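Local coordinates for protein alpha-L-rhamnosidase (Aspergillus terreus, PDB 6GSZ) that probably hydrolyses terminal non-reducing alpha-L-rhamnose residues from alpha-L-rhamnosides, as a glycosidase that also binds calcium ions, at residues E37-E42 with R56-D61; R24-F29 with D61-P66; F354-V359 with A375-T380. All blocks are in the same frame, centred on the assembly; numbering follows the deposited sequence. Where two conformers were deposited one is given.

Interaction 1: E37-E42 with R56-D61; sequences EQRAYE and RSESSD. With CA (calcium ion), chain I.
Gln-38 reaches across to the 56-61 segment with its amide nitrogen, which gives both hydrogens to backbone carbonyls. NE2 lies 2.9 Å from Ser-59 O and 2.9 Å from Asp-61 O, standing above both carbonyl planes. CG anti to the backbone N (chi1 -180°) starts the extended chain that a glutamine needs to span this gap, while its OE1 is hydrogen-bonded to Ser-84 OG and Trp-27 NE1. Arg-39 O receives Ser-59 N, and Arg-39 NH2 meets Glu-58 OE2 at 3.0 Å in a salt bridge of weak hydrogen-bond geometry, the guanidinium and carboxylate planes 48° apart. Arg-39 and Ala-40 both face Phe-85 in a classic beta bulge. Ala-40, small enough to sit beneath an arginine, places CB against one face of the Arg-56 guanidinium, 3.7 Å from NH2. Tyr-41 forms the hydrogen-bonded pair with Ser-57 through two backbone bonds. With chi1 at 62°, its CG lies between the backbone N and the carbonyl carbon; Ser-57 CB stands 3.7 Å from the ring centroid in a CH-pi contact. A water bridges Tyr-41 OH and Ser-57 OG. Glu-42 OE2 closes the row, meeting Arg-56 NH1 at 3.3 Å at the guanidinium edge, a salt bridge whose hydrogen bond is weak; OE1 pairs with Arg-83. This is the antiparallel hairpin of strands 38-46 and 53-58 in the immunoglobulin-like domain. Its charged side chains are paired, water joins Arg-56 to Glu-58, and Arg-56 makes a cation-pi contact with Phe-85; the buried Gln-38 amide takes up two carbonyls of the loop beyond, whose Asp-61 binds calcium through both carboxylate oxygens.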
loop_
_atom_site.group_PDB
_atom_site.type_symbol
_atom_site.label_atom_id
_atom_site.label_comp_id
_atom_site.label_asym_id
_atom_site.label_seq_id
_atom_site.Cartn_x
_atom_site.Cartn_y
_atom_site.Cartn_z
ATOM N N GLU A 37 1.804 -31.924 7.407
ATOM C CA GLU A 37 2.664 -31.444 6.344
ATOM C C GLU A 37 2.232 -32.104 5.042
ATOM O O GLU A 37 1.749 -33.235 5.029
ATOM C CB GLU A 37 4.136 -31.744 6.648
ATOM C CG GLU A 37 4.671 -30.898 7.784
ATOM C CD GLU A 37 6.123 -31.095 8.186
ATOM O OE1 GLU A 37 6.470 -32.216 8.623
ATOM O OE2 GLU A 37 6.899 -30.119 8.080
ATOM N N GLN A 38 2.399 -31.379 3.938
ATOM C CA GLN A 38 2.054 -31.903 2.635
ATOM C C GLN A 38 3.178 -32.804 2.088
ATOM O O GLN A 38 4.353 -32.457 2.191
ATOM C CB GLN A 38 1.874 -30.688 1.700
ATOM C CG GLN A 38 1.495 -31.061 0.264
ATOM C CD GLN A 38 1.365 -29.834 -0.584
ATOM O OE1 GLN A 38 0.335 -29.141 -0.523
ATOM N NE2 GLN A 38 2.400 -29.604 -1.397
ATOM N N ARG A 39 2.803 -33.937 1.464
ATOM C CA ARG A 39 3.764 -34.708 0.715
ATOM C C ARG A 39 3.584 -34.597 -0.803
ATOM O O ARG A 39 4.550 -34.831 -1.538
ATOM C CB ARG A 39 3.785 -36.169 1.150
ATOM C CG ARG A 39 2.507 -36.931 0.853
ATOM C CD ARG A 39 2.681 -38.425 1.162
ATOM N NE ARG A 39 3.919 -38.967 0.607
ATOM C CZ ARG A 39 5.029 -39.289 1.299
ATOM N NH1 ARG A 39 5.081 -39.214 2.630
ATOM N NH2 ARG A 39 6.095 -39.690 0.629
ATOM N N ALA A 40 2.379 -34.225 -1.272
ATOM C CA ALA A 40 2.138 -34.203 -2.709
ATOM C C ALA A 40 0.928 -33.326 -2.968
ATOM O O ALA A 40 0.162 -33.018 -2.065
ATOM C CB ALA A 40 1.884 -35.586 -3.264
ATOM N N TYR A 41 0.778 -32.927 -4.223
ATOM C CA TYR A 41 -0.401 -32.180 -4.666
ATOM C C TYR A 41 -0.765 -32.633 -6.075
ATOM O O TYR A 41 0.034 -33.160 -6.823
ATOM C CB TYR A 41 -0.182 -30.671 -4.585
ATOM C CG TYR A 41 0.914 -30.122 -5.452
ATOM C CD1 TYR A 41 0.688 -29.843 -6.794
ATOM C CD2 TYR A 41 2.148 -29.765 -4.923
ATOM C CE1 TYR A 41 1.670 -29.276 -7.592
ATOM C CE2 TYR A 41 3.119 -29.180 -5.703
ATOM C CZ TYR A 41 2.873 -28.876 -7.034
ATOM O OH TYR A 41 3.873 -28.291 -7.798
ATOM N N GLU A 42 -2.021 -32.325 -6.416
ATOM C CA GLU A 42 -2.547 -32.465 -7.763
ATOM C C GLU A 42 -3.159 -31.120 -8.170
ATOM O O GLU A 42 -3.912 -30.529 -7.410
ATOM C CB GLU A 42 -3.573 -33.601 -7.854
ATOM C CG GLU A 42 -2.909 -34.960 -7.832
ATOM C CD GLU A 42 -3.866 -36.129 -7.917
ATOM O OE1 GLU A 42 -5.076 -35.902 -7.823
ATOM O OE2 GLU A 42 -3.364 -37.281 -7.992
ATOM N N ARG A 56 0.284 -34.364 -11.091
ATOM C CA ARG A 56 0.686 -34.702 -9.697
ATOM C C ARG A 56 2.168 -34.380 -9.503
ATOM O O ARG A 56 3.004 -34.669 -10.363
ATOM C CB ARG A 56 0.476 -36.193 -9.407
ATOM C CG ARG A 56 0.756 -36.567 -7.951
ATOM C CD ARG A 56 0.355 -37.961 -7.493
ATOM N NE ARG A 56 0.648 -38.143 -6.066
ATOM C CZ ARG A 56 -0.264 -38.383 -5.112
ATOM N NH1 ARG A 56 -1.560 -38.288 -5.380
ATOM N NH2 ARG A 56 0.122 -38.759 -3.903
ATOM N N SER A 57 2.463 -33.787 -8.347
ATOM C CA SER A 57 3.826 -33.497 -7.898
ATOM C C SER A 57 4.027 -34.104 -6.520
ATOM O O SER A 57 3.232 -33.847 -5.642
ATOM C CB SER A 57 4.069 -32.019 -7.792
ATOM O OG SER A 57 4.079 -31.386 -9.062
ATOM N N GLU A 58 5.131 -34.828 -6.358
ATOM C CA GLU A 58 5.695 -35.154 -5.035
ATOM C C GLU A 58 6.449 -33.913 -4.584
ATOM O O GLU A 58 7.433 -33.545 -5.227
ATOM C CB GLU A 58 6.621 -36.354 -5.149
ATOM C CG GLU A 58 7.020 -36.941 -3.838
ATOM C CD GLU A 58 5.941 -37.691 -3.084
ATOM O OE1 GLU A 58 4.844 -37.994 -3.677
ATOM O OE2 GLU A 58 6.247 -38.029 -1.876
ATOM N N SER A 59 5.870 -33.217 -3.610
ATOM C CA SER A 59 6.367 -31.924 -3.173
ATOM C C SER A 59 5.655 -31.519 -1.895
ATOM O O SER A 59 4.428 -31.656 -1.819
ATOM C CB SER A 59 6.098 -30.880 -4.226
ATOM O OG SER A 59 6.484 -29.586 -3.763
ATOM N N SER A 60 6.407 -30.924 -0.961
ATOM C CA SER A 60 5.786 -30.309 0.197
ATOM C C SER A 60 5.421 -28.847 -0.059
ATOM O O SER A 60 4.858 -28.247 0.806
ATOM C CB SER A 60 6.677 -30.382 1.388
ATOM O OG SER A 60 7.758 -29.474 1.255
ATOM N N ASP A 61 5.754 -28.305 -1.227
ATOM C CA ASP A 61 5.544 -26.855 -1.462
ATOM C C ASP A 61 4.081 -26.556 -1.813
ATOM O O ASP A 61 3.482 -27.227 -2.666
ATOM C CB ASP A 61 6.454 -26.382 -2.581
ATOM C CG ASP A 61 6.728 -24.890 -2.632
ATOM O OD1 ASP A 61 6.312 -24.151 -1.739
ATOM O OD2 ASP A 61 7.425 -24.486 -3.522
HETATM CA CA CA I . 7.530 -22.211 -2.646
HETATM O O HOH W 1 7.014 -35.422 -0.780
HETATM O O HOH W 2 2.781 -39.318 -2.544
HETATM O O HOH W 3 6.361 -29.519 -8.110
HETATM O O HOH W 4 8.306 -21.837 -4.931
HETATM O O HOH W 5 7.983 -19.814 -2.495
HETATM O O HOH W 6 7.513 -21.836 -0.277
HETATM O O HOH W 7 9.806 -22.764 -2.083
#

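Interaction 2: R24-F29 with D61-P66; sequences RVSWRF and DSVLVP. With CA (calcium ion), chain I.
Ser-26 OG accepts the backbone N of Leu-64 at 2.8 Å: the short hydroxyl sits close enough to the main chain to take an N-H that Val-25 O, at a poor angle, does not bind. Beside it, Val-25 and Val-65 exchange two backbone hydrogen bonds, and Leu-64, left-handed in backbone conformation (phi/psi 56°/48°), takes the first position of a G1 beta bulge, facing Val-25 together with Val-65. Trp-27 N binds Ser-62 O at 3.0 Å. Ser-62 CB lies 3.8 Å from the centroid of the Trp-27 five-membered ring in a CH-pi contact, while Val-65 CG2 touches Trp-27 CZ3 at 3.7 Å. Leu-64 CD2 lies over the centre of the Arg-24 guanidinium, 3.9 Å above its plane, and the charged ends of Arg-24 pair with Asp-544 and Glu-10.

The calcium ion binds the turn that carries these groups, and probably steadies it: Val-63 O binds it at 2.3 Å, and Asp-61 OD1, also a ligand, accepts Val-63 N in an Asx turn. One calcium water donates to Leu-64 O. Ser-62 OG, paired with Asn-839 ND2, reaches Trp-27 O through another water. Val-25 and Trp-27 touch strand 3-9, the partner of strand 25-30, and Trp-27 also meets Gln-38 of strand 38-46 and strand 78-86.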
loop_
_atom_site.group_PDB
_atom_site.type_symbol
_atom_site.label_atom_id
_atom_site.label_comp_id
_atom_site.label_asym_id
_atom_site.label_seq_id
_atom_site.Cartn_x
_atom_site.Cartn_y
_atom_site.Cartn_z
ATOM N N ARG A 24 2.687 -18.882 -11.423
ATOM C CA ARG A 24 2.883 -19.777 -10.286
ATOM C C ARG A 24 1.580 -19.866 -9.500
ATOM O O ARG A 24 0.759 -18.943 -9.522
ATOM C CB ARG A 24 4.063 -19.271 -9.440
ATOM C CG ARG A 24 5.397 -19.337 -10.191
ATOM C CD ARG A 24 6.499 -18.649 -9.438
ATOM N NE ARG A 24 6.254 -17.229 -9.326
ATOM C CZ ARG A 24 6.803 -16.429 -8.427
ATOM N NH1 ARG A 24 7.674 -16.927 -7.554
ATOM N NH2 ARG A 24 6.479 -15.133 -8.366
ATOM N N VAL A 25 1.433 -20.982 -8.764
ATOM C CA VAL A 25 0.214 -21.339 -8.081
ATOM C C VAL A 25 0.511 -21.469 -6.589
ATOM O O VAL A 25 1.518 -22.049 -6.196
ATOM C CB VAL A 25 -0.393 -22.643 -8.649
ATOM C CG1 VAL A 25 -1.771 -22.893 -8.071
ATOM C CG2 VAL A 25 -0.405 -22.616 -10.178
ATOM N N SER A 26 -0.420 -21.021 -5.768
ATOM C CA SER A 26 -0.360 -21.141 -4.308
ATOM C C SER A 26 -1.728 -21.543 -3.760
ATOM O O SER A 26 -2.743 -21.167 -4.326
ATOM C CB SER A 26 0.046 -19.843 -3.643
ATOM O OG SER A 26 1.264 -19.335 -4.142
ATOM N N TRP A 27 -1.744 -22.291 -2.664
ATOM C CA TRP A 27 -2.994 -22.569 -2.000
ATOM C C TRP A 27 -2.820 -22.381 -0.509
ATOM O O TRP A 27 -1.854 -22.880 0.073
ATOM C CB TRP A 27 -3.517 -23.969 -2.355
ATOM C CG TRP A 27 -2.488 -25.064 -2.300
ATOM C CD1 TRP A 27 -2.268 -25.983 -1.306
ATOM C CD2 TRP A 27 -1.639 -25.440 -3.385
ATOM N NE1 TRP A 27 -1.291 -26.843 -1.707
ATOM C CE2 TRP A 27 -0.890 -26.562 -2.966
ATOM C CE3 TRP A 27 -1.441 -24.925 -4.680
ATOM C CZ2 TRP A 27 0.041 -27.158 -3.793
ATOM C CZ3 TRP A 27 -0.518 -25.519 -5.505
ATOM C CH2 TRP A 27 0.222 -26.633 -5.060
ATOM N N ARG A 28 -3.808 -21.782 0.117
ATOM C CA ARG A 28 -3.860 -21.641 1.552
ATOM C C ARG A 28 -4.775 -22.723 2.144
ATOM O O ARG A 28 -5.749 -23.119 1.532
ATOM C CB ARG A 28 -4.337 -20.210 1.780
ATOM C CG ARG A 28 -4.181 -19.698 3.193
ATOM C CD ARG A 28 -4.513 -18.221 3.131
ATOM N NE ARG A 28 -3.324 -17.405 2.916
ATOM C CZ ARG A 28 -3.319 -16.147 2.520
ATOM N NH1 ARG A 28 -2.282 -15.388 2.838
ATOM N NH2 ARG A 28 -4.324 -15.665 1.807
ATOM N N PHE A 29 -4.447 -23.175 3.354
ATOM C CA PHE A 29 -5.176 -24.207 4.042
ATOM C C PHE A 29 -6.062 -23.623 5.135
ATOM O O PHE A 29 -5.757 -22.559 5.730
ATOM C CB PHE A 29 -4.188 -25.171 4.692
ATOM C CG PHE A 29 -3.280 -25.895 3.738
ATOM C CD1 PHE A 29 -3.733 -26.976 2.988
ATOM C CD2 PHE A 29 -1.972 -25.473 3.563
ATOM C CE1 PHE A 29 -2.874 -27.666 2.150
ATOM C CE2 PHE A 29 -1.140 -26.127 2.674
ATOM C CZ PHE A 29 -1.578 -27.239 1.992
ATOM N N ASP A 61 5.754 -28.305 -1.227
ATOM C CA ASP A 61 5.544 -26.855 -1.462
ATOM C C ASP A 61 4.081 -26.556 -1.813
ATOM O O ASP A 61 3.482 -27.227 -2.666
ATOM C CB ASP A 61 6.454 -26.382 -2.581
ATOM C CG ASP A 61 6.728 -24.890 -2.632
ATOM O OD1 ASP A 61 6.312 -24.151 -1.739
ATOM O OD2 ASP A 61 7.425 -24.486 -3.522
ATOM N N SER A 62 3.520 -25.590 -1.079
ATOM C CA SER A 62 2.155 -25.112 -1.352
ATOM C C SER A 62 2.125 -23.630 -1.752
ATOM O O SER A 62 1.029 -23.068 -1.904
ATOM C CB SER A 62 1.280 -25.369 -0.108
ATOM O OG SER A 62 1.864 -24.811 1.061
ATOM N N VAL A 63 3.312 -23.013 -1.960
ATOM C CA VAL A 63 3.391 -21.580 -2.237
ATOM C C VAL A 63 4.275 -21.345 -3.453
ATOM O O VAL A 63 5.456 -21.691 -3.471
ATOM C CB VAL A 63 3.956 -20.819 -1.017
ATOM C CG1 VAL A 63 4.129 -19.328 -1.344
ATOM C CG2 VAL A 63 3.076 -21.002 0.201
ATOM N N LEU A 64 3.672 -20.682 -4.447
ATOM C CA LEU A 64 4.401 -20.260 -5.667
ATOM C C LEU A 64 5.082 -21.458 -6.362
ATOM O O LEU A 64 6.253 -21.365 -6.813
ATOM C CB LEU A 64 5.366 -19.123 -5.328
ATOM C CG LEU A 64 4.683 -17.838 -4.825
ATOM C CD1 LEU A 64 5.712 -16.902 -4.184
ATOM C CD2 LEU A 64 3.917 -17.081 -5.912
ATOM N N VAL A 65 4.298 -22.526 -6.541
ATOM C CA VAL A 65 4.774 -23.707 -7.261
ATOM C C VAL A 65 4.617 -23.460 -8.756
ATOM O O VAL A 65 3.900 -22.538 -9.167
ATOM C CB VAL A 65 4.032 -24.989 -6.836
ATOM C CG1 VAL A 65 3.987 -25.132 -5.306
ATOM C CG2 VAL A 65 2.642 -25.076 -7.430
ATOM N N PRO A 66 5.304 -24.215 -9.632
ATOM C CA PRO A 66 5.220 -23.957 -11.057
ATOM C C PRO A 66 3.862 -24.204 -11.711
ATOM O O PRO A 66 3.071 -25.022 -11.270
ATOM C CB PRO A 66 6.255 -24.908 -11.666
ATOM C CG PRO A 66 7.173 -25.254 -10.514
ATOM C CD PRO A 66 6.249 -25.287 -9.307
HETATM CA CA CA I . 7.530 -22.211 -2.646
HETATM O O HOH W 8 8.894 -19.435 -7.021
HETATM O O HOH W 9 0.271 -22.771 1.609
HETATM O O HOH W 4 8.306 -21.837 -4.931
HETATM O O HOH W 5 7.983 -19.814 -2.495
HETATM O O HOH W 6 7.513 -21.836 -0.277
HETATM O O HOH W 7 9.806 -22.764 -2.083
#

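Interaction 3: F354-V359 with A375-T380; sequences FVHTEV and ATDHFT
Phe-354 and Asp-377 make an antiparallel hydrogen-bonded pair, with Phe-354 N 2.8 Å from Asp-377 O and Asp-377 N returning to Phe-354 O at 3.0 Å. Beyond them the ladder ends on a doubly used acceptor: Ala-375 O takes both His-356 N, at 3.0 Å, and His-356 ND1, at 2.9 Å. The backbone donor comes nearly in line with the carbonyl, whereas ND1 stands above its plane, with the oxygen lying in the imidazole plane. His-356 CG is anti to the carbonyl carbon (chi1 -55°), and a histidine suits the place because its ring can turn a second N-H to the same oxygen. Ala-375 has a left-handed backbone conformation just before the strand.

Both strands belong to one sheet of the concanavalin-like beta sandwich, where 351-361 runs between 376-380 and 400-404. Phe-354 touches Val-401 and Val-403 of the latter and, from the facing sheet, Leu-340 and Ile-342 of strand 339-344, an apolar setting that suits a phenylalanine.

Among polar side chains, Asp-377 OD2 lies 3.4 Å from His-356 CE1, the two flat groups 61° apart. A water donates to that oxygen and also lies 2.9 Å from His-356 NE2. Asp-377 OD2 further accepts from His-396, whose ring stacks on His-356.

The apolar contact is Phe-354 CE2 with Phe-379 CB, at 4.4 Å. Packed separately on the other face, Val-355 and Thr-376 lie side by side, Val-355 CG2 3.6 Å from Thr-376 OG1, which is hydrogen-bonded to Lys-374 O.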
loop_
_atom_site.group_PDB
_atom_site.type_symbol
_atom_site.label_atom_id
_atom_site.label_comp_id
_atom_site.label_asym_id
_atom_site.label_seq_id
_atom_site.Cartn_x
_atom_site.Cartn_y
_atom_site.Cartn_z
ATOM N N PHE A 354 -18.349 21.502 -0.688
ATOM C CA PHE A 354 -17.856 20.576 0.338
ATOM C C PHE A 354 -16.364 20.801 0.534
ATOM O O PHE A 354 -15.598 20.576 -0.400
ATOM C CB PHE A 354 -18.107 19.136 -0.101
ATOM C CG PHE A 354 -19.534 18.788 -0.430
ATOM C CD1 PHE A 354 -20.413 18.391 0.544
ATOM C CD2 PHE A 354 -20.023 18.905 -1.726
ATOM C CE1 PHE A 354 -21.725 18.070 0.240
ATOM C CE2 PHE A 354 -21.322 18.548 -2.030
ATOM C CZ PHE A 354 -22.179 18.160 -1.049
ATOM N N VAL A 355 -15.984 21.321 1.715
ATOM C CA VAL A 355 -14.589 21.594 2.016
ATOM C C VAL A 355 -14.116 20.554 3.040
ATOM O O VAL A 355 -14.641 20.525 4.172
ATOM C CB VAL A 355 -14.391 23.034 2.543
ATOM C CG1 VAL A 355 -12.955 23.310 2.937
ATOM C CG2 VAL A 355 -14.840 24.078 1.519
ATOM N N HIS A 356 -13.151 19.720 2.622
ATOM C CA HIS A 356 -12.764 18.541 3.427
ATOM C C HIS A 356 -11.481 18.815 4.220
ATOM O O HIS A 356 -10.496 19.255 3.647
ATOM C CB HIS A 356 -12.536 17.347 2.478
ATOM C CG HIS A 356 -13.681 17.002 1.570
ATOM N ND1 HIS A 356 -13.999 17.775 0.468
ATOM C CD2 HIS A 356 -14.570 15.976 1.577
ATOM C CE1 HIS A 356 -15.010 17.206 -0.172
ATOM N NE2 HIS A 356 -15.411 16.128 0.490
ATOM N N THR A 357 -11.492 18.521 5.537
ATOM C CA THR A 357 -10.292 18.723 6.374
ATOM C C THR A 357 -10.102 17.542 7.337
ATOM O O THR A 357 -11.029 16.821 7.659
ATOM C CB THR A 357 -10.330 20.047 7.151
ATOM O OG1 THR A 357 -11.296 19.957 8.198
ATOM C CG2 THR A 357 -10.647 21.222 6.253
ATOM N N GLU A 358 -8.866 17.411 7.823
ATOM C CA GLU A 358 -8.521 16.346 8.790
ATOM C C GLU A 358 -8.971 16.701 10.204
ATOM O O GLU A 358 -9.345 15.819 10.997
ATOM C CB GLU A 358 -7.014 16.119 8.777
ATOM C CG GLU A 358 -6.551 15.492 7.504
ATOM C CD GLU A 358 -5.106 15.032 7.630
ATOM O OE1 GLU A 358 -4.215 15.893 7.882
ATOM O OE2 GLU A 358 -4.888 13.818 7.520
ATOM N N VAL A 359 -8.884 17.991 10.526
ATOM C CA VAL A 359 -9.060 18.484 11.892
ATOM C C VAL A 359 -9.798 19.816 11.849
ATOM O O VAL A 359 -9.936 20.460 10.796
ATOM C CB VAL A 359 -7.718 18.664 12.621
ATOM C CG1 VAL A 359 -6.986 17.336 12.764
ATOM C CG2 VAL A 359 -6.848 19.717 11.961
ATOM N N ALA A 375 -9.032 20.674 -1.845
ATOM C CA ALA A 375 -9.861 19.553 -1.323
ATOM C C ALA A 375 -11.330 19.972 -1.202
ATOM O O ALA A 375 -11.964 19.737 -0.174
ATOM C CB ALA A 375 -9.317 19.019 0.005
ATOM N N THR A 376 -11.817 20.644 -2.265
ATOM C CA THR A 376 -13.145 21.243 -2.295
ATOM C C THR A 376 -13.896 20.767 -3.534
ATOM O O THR A 376 -13.395 20.931 -4.650
ATOM C CB THR A 376 -13.039 22.763 -2.249
ATOM O OG1 THR A 376 -12.436 23.166 -1.017
ATOM C CG2 THR A 376 -14.376 23.463 -2.388
ATOM N N ASP A 377 -15.075 20.190 -3.293
ATOM C CA ASP A 377 -15.941 19.766 -4.372
ATOM C C ASP A 377 -17.156 20.691 -4.441
ATOM O O ASP A 377 -17.642 21.158 -3.411
ATOM C CB ASP A 377 -16.367 18.320 -4.197
ATOM C CG ASP A 377 -15.201 17.350 -4.145
ATOM O OD1 ASP A 377 -14.127 17.637 -4.788
ATOM O OD2 ASP A 377 -15.371 16.321 -3.461
ATOM N N HIS A 378 -17.624 20.940 -5.664
ATOM C CA HIS A 378 -18.824 21.726 -5.911
ATOM C C HIS A 378 -19.792 20.880 -6.720
ATOM O O HIS A 378 -19.383 20.347 -7.764
ATOM C CB HIS A 378 -18.522 22.998 -6.695
ATOM C CG HIS A 378 -17.745 24.037 -5.955
ATOM N ND1 HIS A 378 -16.380 24.009 -5.856
ATOM C CD2 HIS A 378 -18.151 25.152 -5.313
ATOM C CE1 HIS A 378 -15.963 25.081 -5.199
ATOM N NE2 HIS A 378 -17.035 25.806 -4.847
ATOM N N PHE A 379 -21.054 20.831 -6.285
ATOM C CA PHE A 379 -22.062 20.101 -7.009
ATOM C C PHE A 379 -23.222 21.049 -7.291
ATOM O O PHE A 379 -23.848 21.536 -6.351
ATOM C CB PHE A 379 -22.552 18.888 -6.212
ATOM C CG PHE A 379 -23.639 18.091 -6.870
ATOM C CD1 PHE A 379 -23.345 17.119 -7.814
ATOM C CD2 PHE A 379 -24.965 18.373 -6.595
ATOM C CE1 PHE A 379 -24.344 16.419 -8.458
ATOM C CE2 PHE A 379 -25.967 17.660 -7.214
ATOM C CZ PHE A 379 -25.661 16.696 -8.158
ATOM N N THR A 380 -23.483 21.278 -8.575
ATOM C CA THR A 380 -24.623 22.131 -8.953
ATOM C C THR A 380 -25.820 21.229 -9.275
ATOM O O THR A 380 -25.754 20.325 -10.161
ATOM C CB THR A 380 -24.308 23.083 -10.089
ATOM O OG1 THR A 380 -23.222 23.912 -9.683
ATOM C CG2 THR A 380 -25.518 23.918 -10.485
HETATM O O HOH W 10 -16.312 14.390 -1.608
#

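Overall arrangement
Interactions 1 and 2 form one patch of the N-terminal immunoglobulin-like domain, their centres 10 Å apart. They share Asp-61, three residues past the end of strand 53-58, which begins the calcium-binding turn; the same ion and its four waters belong to both. Gln-38 OE1 lies 3.1 Å from Trp-27 NE1, a probable hydrogen bond, and Tyr-41 OH meets Val-65 CB at 3.4 Å. Interaction 3 belongs to the concanavalin-like domain on the opposite side of the chain's centre; its nearest atoms are about 41 Å from interaction 1 and about 30 Å from interaction 2. Ser-26 lines a pocket holding 2-(2-methoxyethoxy)ethanol, probably from the crystallisation liquor. The glucose-binding pocket, with Asp-460 and Glu-740, involves none of the six segments.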